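Local coordinates for protein nicastrin (Dictyostelium purpureum, PDB 4R12) that probably serves as an essential subunit of gamma-secretase, the complex that cleaves membrane proteins such as Notch receptors within the membrane, at residues S250-K261 with D439-I450. Numbering follows the deposited sequence.
Sequences SLAAVDRSSWNK and DRIAGGNNNITI
W259 packs its indole on A442 and turns its N-H edge to D439. CB passes 3.4 Å from A442 O. With CG anti to the carbonyl carbon (chi1 -67°), the indole swings back over A442. There A442 CB sits 3.7 Å from the centroid of the five-membered ring of W259 and 18° off its normal, a CH-pi contact. R256 CB lies over the opposite face. CD1 skirts the backbone of G444. At the ring edge, NE1 donates to D439 OD1 at 2.8 Å with an N-H...O angle of 162°, in the indole plane but from above the carboxylate plane. On the benzo ring CE3 stays near A442 CB, and CZ2 passes 3.8 Å from D439 OD1. N446 ND2 reaches the same oxygen from the other carboxylate face, while N446 N binds D439 OD2, so three donors fix the carboxylate's rotation. The other hydrogen of N446 ND2 goes to D255 O (2.9 Å), tying the two loops together. An alanine in place of W259 would probably leave D439 OD1 short of one donor and open a gap between A442 and R256. Beyond the indole, N260 N bonds to A442 O at 2.9 Å, just where G443 leaves helical geometry with positive phi in a Schellman motif. Farther along, I448 CD1 packs on V254 CG1 (3.5 Å) and L251 CD2. The contact thus joins the loop leading from helix 234-252 toward strand 262-268 to the turn and extended chain after helix 427-441; I441 and K261 rest on I215 of strand 214-220, and I441 also touches helix 352-362.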
loop_
_atom_site.group_PDB
_atom_site.type_symbol
_atom_site.label_atom_id
_atom_site.label_comp_id
_atom_site.label_asym_id
_atom_site.label_seq_id
_atom_site.Cartn_x
_atom_site.Cartn_y
_atom_site.Cartn_z
ATOM N N SER A 250 -3.086 -11.774 -18.649
ATOM C CA SER A 250 -3.832 -11.868 -19.900
ATOM C C SER A 250 -2.910 -11.615 -21.095
ATOM O O SER A 250 -3.007 -12.290 -22.118
ATOM C CB SER A 250 -5.007 -10.892 -19.899
ATOM O OG SER A 250 -5.860 -11.154 -18.792
ATOM N N LEU A 251 -2.014 -10.643 -20.961
ATOM C CA LEU A 251 -1.062 -10.341 -22.022
ATOM C C LEU A 251 -0.020 -11.441 -22.184
ATOM O O LEU A 251 0.573 -11.565 -23.251
ATOM C CB LEU A 251 -0.364 -9.004 -21.761
ATOM C CG LEU A 251 -1.254 -7.776 -21.971
ATOM C CD1 LEU A 251 -0.521 -6.482 -21.588
ATOM C CD2 LEU A 251 -1.738 -7.720 -23.414
ATOM N N ALA A 252 0.206 -12.233 -21.136
ATOM C CA ALA A 252 1.176 -13.329 -21.232
ATOM C C ALA A 252 0.787 -14.343 -22.300
ATOM O O ALA A 252 1.649 -15.040 -22.845
ATOM C CB ALA A 252 1.339 -14.030 -19.890
ATOM N N ALA A 253 -0.509 -14.438 -22.584
ATOM C CA ALA A 253 -1.005 -15.441 -23.514
ATOM C C ALA A 253 -1.150 -14.924 -24.946
ATOM O O ALA A 253 -1.502 -15.692 -25.829
ATOM C CB ALA A 253 -2.350 -16.001 -23.024
ATOM N N VAL A 254 -0.891 -13.643 -25.199
ATOM C CA VAL A 254 -1.022 -13.162 -26.580
ATOM C C VAL A 254 0.304 -13.199 -27.328
ATOM O O VAL A 254 1.367 -13.254 -26.723
ATOM C CB VAL A 254 -1.580 -11.720 -26.664
ATOM C CG1 VAL A 254 -2.865 -11.599 -25.874
ATOM C CG2 VAL A 254 -0.550 -10.710 -26.201
ATOM N N ASP A 255 0.225 -13.153 -28.655
ATOM C CA ASP A 255 1.410 -13.085 -29.502
ATOM C C ASP A 255 1.915 -11.646 -29.559
ATOM O O ASP A 255 1.360 -10.805 -30.272
ATOM C CB ASP A 255 1.094 -13.622 -30.912
ATOM C CG ASP A 255 2.286 -13.555 -31.860
ATOM O OD1 ASP A 255 3.386 -13.128 -31.448
ATOM O OD2 ASP A 255 2.115 -13.945 -33.040
ATOM N N ARG A 256 2.989 -11.379 -28.827
ATOM C CA ARG A 256 3.521 -10.024 -28.716
ATOM C C ARG A 256 4.602 -9.735 -29.759
ATOM O O ARG A 256 5.299 -8.725 -29.664
ATOM C CB ARG A 256 4.079 -9.797 -27.302
ATOM C CG ARG A 256 3.081 -10.068 -26.184
ATOM C CD ARG A 256 3.710 -9.863 -24.789
ATOM N NE ARG A 256 4.849 -10.754 -24.571
ATOM C CZ ARG A 256 4.737 -12.008 -24.148
ATOM N NH1 ARG A 256 3.544 -12.512 -23.883
ATOM N NH2 ARG A 256 5.818 -12.759 -23.991
ATOM N N SER A 257 4.735 -10.604 -30.762
ATOM C CA SER A 257 5.788 -10.415 -31.767
ATOM C C SER A 257 5.558 -9.153 -32.610
ATOM O O SER A 257 6.489 -8.625 -33.204
ATOM C CB SER A 257 5.912 -11.646 -32.678
ATOM O OG SER A 257 4.709 -11.915 -33.367
ATOM N N SER A 258 4.327 -8.653 -32.630
ATOM C CA SER A 258 4.013 -7.451 -33.407
ATOM C C SER A 258 4.369 -6.142 -32.691
ATOM O O SER A 258 4.356 -5.080 -33.303
ATOM C CB SER A 258 2.531 -7.435 -33.774
ATOM O OG SER A 258 1.726 -7.673 -32.630
ATOM N N TRP A 259 4.673 -6.212 -31.399
ATOM C CA TRP A 259 4.951 -5.001 -30.627
ATOM C C TRP A 259 6.240 -4.313 -31.090
ATOM O O TRP A 259 7.290 -4.946 -31.183
ATOM C CB TRP A 259 5.052 -5.322 -29.132
ATOM C CG TRP A 259 3.761 -5.763 -28.491
ATOM C CD1 TRP A 259 2.587 -6.053 -29.117
ATOM C CD2 TRP A 259 3.524 -5.951 -27.091
ATOM N NE1 TRP A 259 1.631 -6.411 -28.193
ATOM C CE2 TRP A 259 2.187 -6.360 -26.941
ATOM C CE3 TRP A 259 4.319 -5.820 -25.949
ATOM C CZ2 TRP A 259 1.623 -6.635 -25.700
ATOM C CZ3 TRP A 259 3.762 -6.090 -24.720
ATOM C CH2 TRP A 259 2.423 -6.494 -24.604
ATOM N N ASN A 260 6.159 -3.021 -31.384
ATOM C CA ASN A 260 7.345 -2.289 -31.815
ATOM C C ASN A 260 7.886 -1.415 -30.691
ATOM O O ASN A 260 8.859 -0.692 -30.866
ATOM C CB ASN A 260 7.042 -1.456 -33.069
ATOM C CG ASN A 260 5.985 -0.390 -32.835
ATOM O OD1 ASN A 260 5.177 -0.486 -31.920
ATOM N ND2 ASN A 260 5.989 0.638 -33.678
ATOM N N LYS A 261 7.256 -1.505 -29.523
ATOM C CA LYS A 261 7.739 -0.813 -28.332
ATOM C C LYS A 261 7.880 -1.790 -27.178
ATOM O O LYS A 261 7.219 -2.826 -27.149
ATOM C CB LYS A 261 6.795 0.322 -27.945
ATOM C CG LYS A 261 6.701 1.443 -29.003
ATOM C CD LYS A 261 5.998 2.667 -28.445
ATOM C CE LYS A 261 5.844 3.754 -29.505
ATOM N NZ LYS A 261 5.128 4.921 -28.927
ATOM N N ASP A 439 -1.846 -3.392 -25.542
ATOM C CA ASP A 439 -1.485 -4.105 -26.764
ATOM C C ASP A 439 -1.508 -3.170 -27.978
ATOM O O ASP A 439 -0.585 -3.181 -28.792
ATOM C CB ASP A 439 -2.422 -5.300 -26.986
ATOM C CG ASP A 439 -2.099 -6.071 -28.270
ATOM O OD1 ASP A 439 -1.146 -6.884 -28.261
ATOM O OD2 ASP A 439 -2.797 -5.859 -29.285
ATOM N N ARG A 440 -2.531 -2.331 -28.078
ATOM C CA ARG A 440 -2.619 -1.415 -29.214
ATOM C C ARG A 440 -1.497 -0.379 -29.206
ATOM O O ARG A 440 -0.844 -0.174 -30.236
ATOM C CB ARG A 440 -3.986 -0.728 -29.245
ATOM C CG ARG A 440 -5.112 -1.671 -29.657
ATOM C CD ARG A 440 -6.374 -0.907 -30.050
ATOM N NE ARG A 440 -6.113 0.045 -31.132
ATOM C CZ ARG A 440 -6.917 1.054 -31.467
ATOM N NH1 ARG A 440 -8.054 1.267 -30.809
ATOM N NH2 ARG A 440 -6.577 1.860 -32.465
ATOM N N ILE A 441 -1.239 0.270 -28.071
ATOM C CA ILE A 441 -0.205 1.304 -28.103
ATOM C C ILE A 441 1.196 0.697 -28.129
ATOM O O ILE A 441 2.165 1.398 -28.420
ATOM C CB ILE A 441 -0.292 2.298 -26.914
ATOM C CG1 ILE A 441 -0.027 1.600 -25.587
ATOM C CG2 ILE A 441 -1.628 3.045 -26.914
ATOM C CD1 ILE A 441 0.121 2.574 -24.446
ATOM N N ALA A 442 1.315 -0.596 -27.836
ATOM C CA ALA A 442 2.608 -1.266 -27.982
ATOM C C ALA A 442 2.827 -1.683 -29.439
ATOM O O ALA A 442 3.894 -2.193 -29.794
ATOM C CB ALA A 442 2.711 -2.489 -27.054
ATOM N N GLY A 443 1.814 -1.475 -30.275
ATOM C CA GLY A 443 1.926 -1.771 -31.696
ATOM C C GLY A 443 1.271 -3.064 -32.156
ATOM O O GLY A 443 1.461 -3.485 -33.298
ATOM N N GLY A 444 0.490 -3.694 -31.285
ATOM C CA GLY A 444 -0.153 -4.947 -31.633
ATOM C C GLY A 444 -1.578 -4.763 -32.116
ATOM O O GLY A 444 -2.112 -3.658 -32.070
ATOM N N ASN A 445 -2.193 -5.844 -32.585
ATOM C CA ASN A 445 -3.621 -5.835 -32.879
ATOM C C ASN A 445 -4.275 -7.143 -32.434
ATOM O O ASN A 445 -5.187 -7.657 -33.086
ATOM C CB ASN A 445 -3.877 -5.600 -34.367
ATOM C CG ASN A 445 -5.343 -5.321 -34.669
ATOM O OD1 ASN A 445 -6.005 -4.573 -33.946
ATOM N ND2 ASN A 445 -5.860 -5.944 -35.718
ATOM N N ASN A 446 -3.806 -7.676 -31.313
ATOM C CA ASN A 446 -4.299 -8.953 -30.822
ATOM C C ASN A 446 -5.725 -8.915 -30.281
ATOM O O ASN A 446 -6.187 -7.900 -29.753
ATOM C CB ASN A 446 -3.359 -9.478 -29.734
ATOM C CG ASN A 446 -2.002 -9.867 -30.284
ATOM O OD1 ASN A 446 -1.877 -10.852 -31.011
ATOM N ND2 ASN A 446 -0.981 -9.089 -29.952
ATOM N N ASN A 447 -6.423 -10.032 -30.438
ATOM C CA ASN A 447 -7.679 -10.250 -29.744
ATOM C C ASN A 447 -7.370 -10.735 -28.338
ATOM O O ASN A 447 -6.822 -11.818 -28.175
ATOM C CB ASN A 447 -8.547 -11.272 -30.475
ATOM C CG ASN A 447 -8.937 -10.807 -31.855
ATOM O OD1 ASN A 447 -8.887 -11.569 -32.824
ATOM N ND2 ASN A 447 -9.316 -9.537 -31.959
ATOM N N ILE A 448 -7.706 -9.932 -27.334
ATOM C CA ILE A 448 -7.412 -10.284 -25.950
ATOM C C ILE A 448 -8.480 -11.181 -25.346
ATOM O O ILE A 448 -9.670 -10.874 -25.420
ATOM C CB ILE A 448 -7.307 -9.039 -25.051
ATOM C CG1 ILE A 448 -6.170 -8.113 -25.508
ATOM C CG2 ILE A 448 -7.174 -9.461 -23.587
ATOM C CD1 ILE A 448 -4.817 -8.715 -25.425
ATOM N N THR A 449 -8.059 -12.291 -24.751
ATOM C CA THR A 449 -8.934 -13.067 -23.877
ATOM C C THR A 449 -8.446 -12.860 -22.447
ATOM O O THR A 449 -7.293 -13.176 -22.145
ATOM C CB THR A 449 -8.916 -14.568 -24.232
ATOM O OG1 THR A 449 -9.393 -14.749 -25.571
ATOM C CG2 THR A 449 -9.784 -15.382 -23.274
ATOM N N ILE A 450 -9.275 -12.295 -21.571
ATOM C CA ILE A 450 -8.797 -12.114 -20.195
ATOM C C ILE A 450 -8.762 -13.453 -19.463
ATOM O O ILE A 450 -9.536 -14.355 -19.753
ATOM C CB ILE A 450 -9.640 -11.111 -19.395
ATOM C CG1 ILE A 450 -11.086 -11.584 -19.245
ATOM C CG2 ILE A 450 -9.608 -9.746 -20.077
ATOM C CD1 ILE A 450 -11.903 -10.710 -18.291
HETATM O O HOH W 1 -5.289 -13.151 -23.533
HETATM O O HOH W 2 -2.507 -13.656 -29.742
HETATM O O HOH W 3 -1.032 -8.099 -33.702
HETATM O O HOH W 4 2.439 4.149 -28.767
#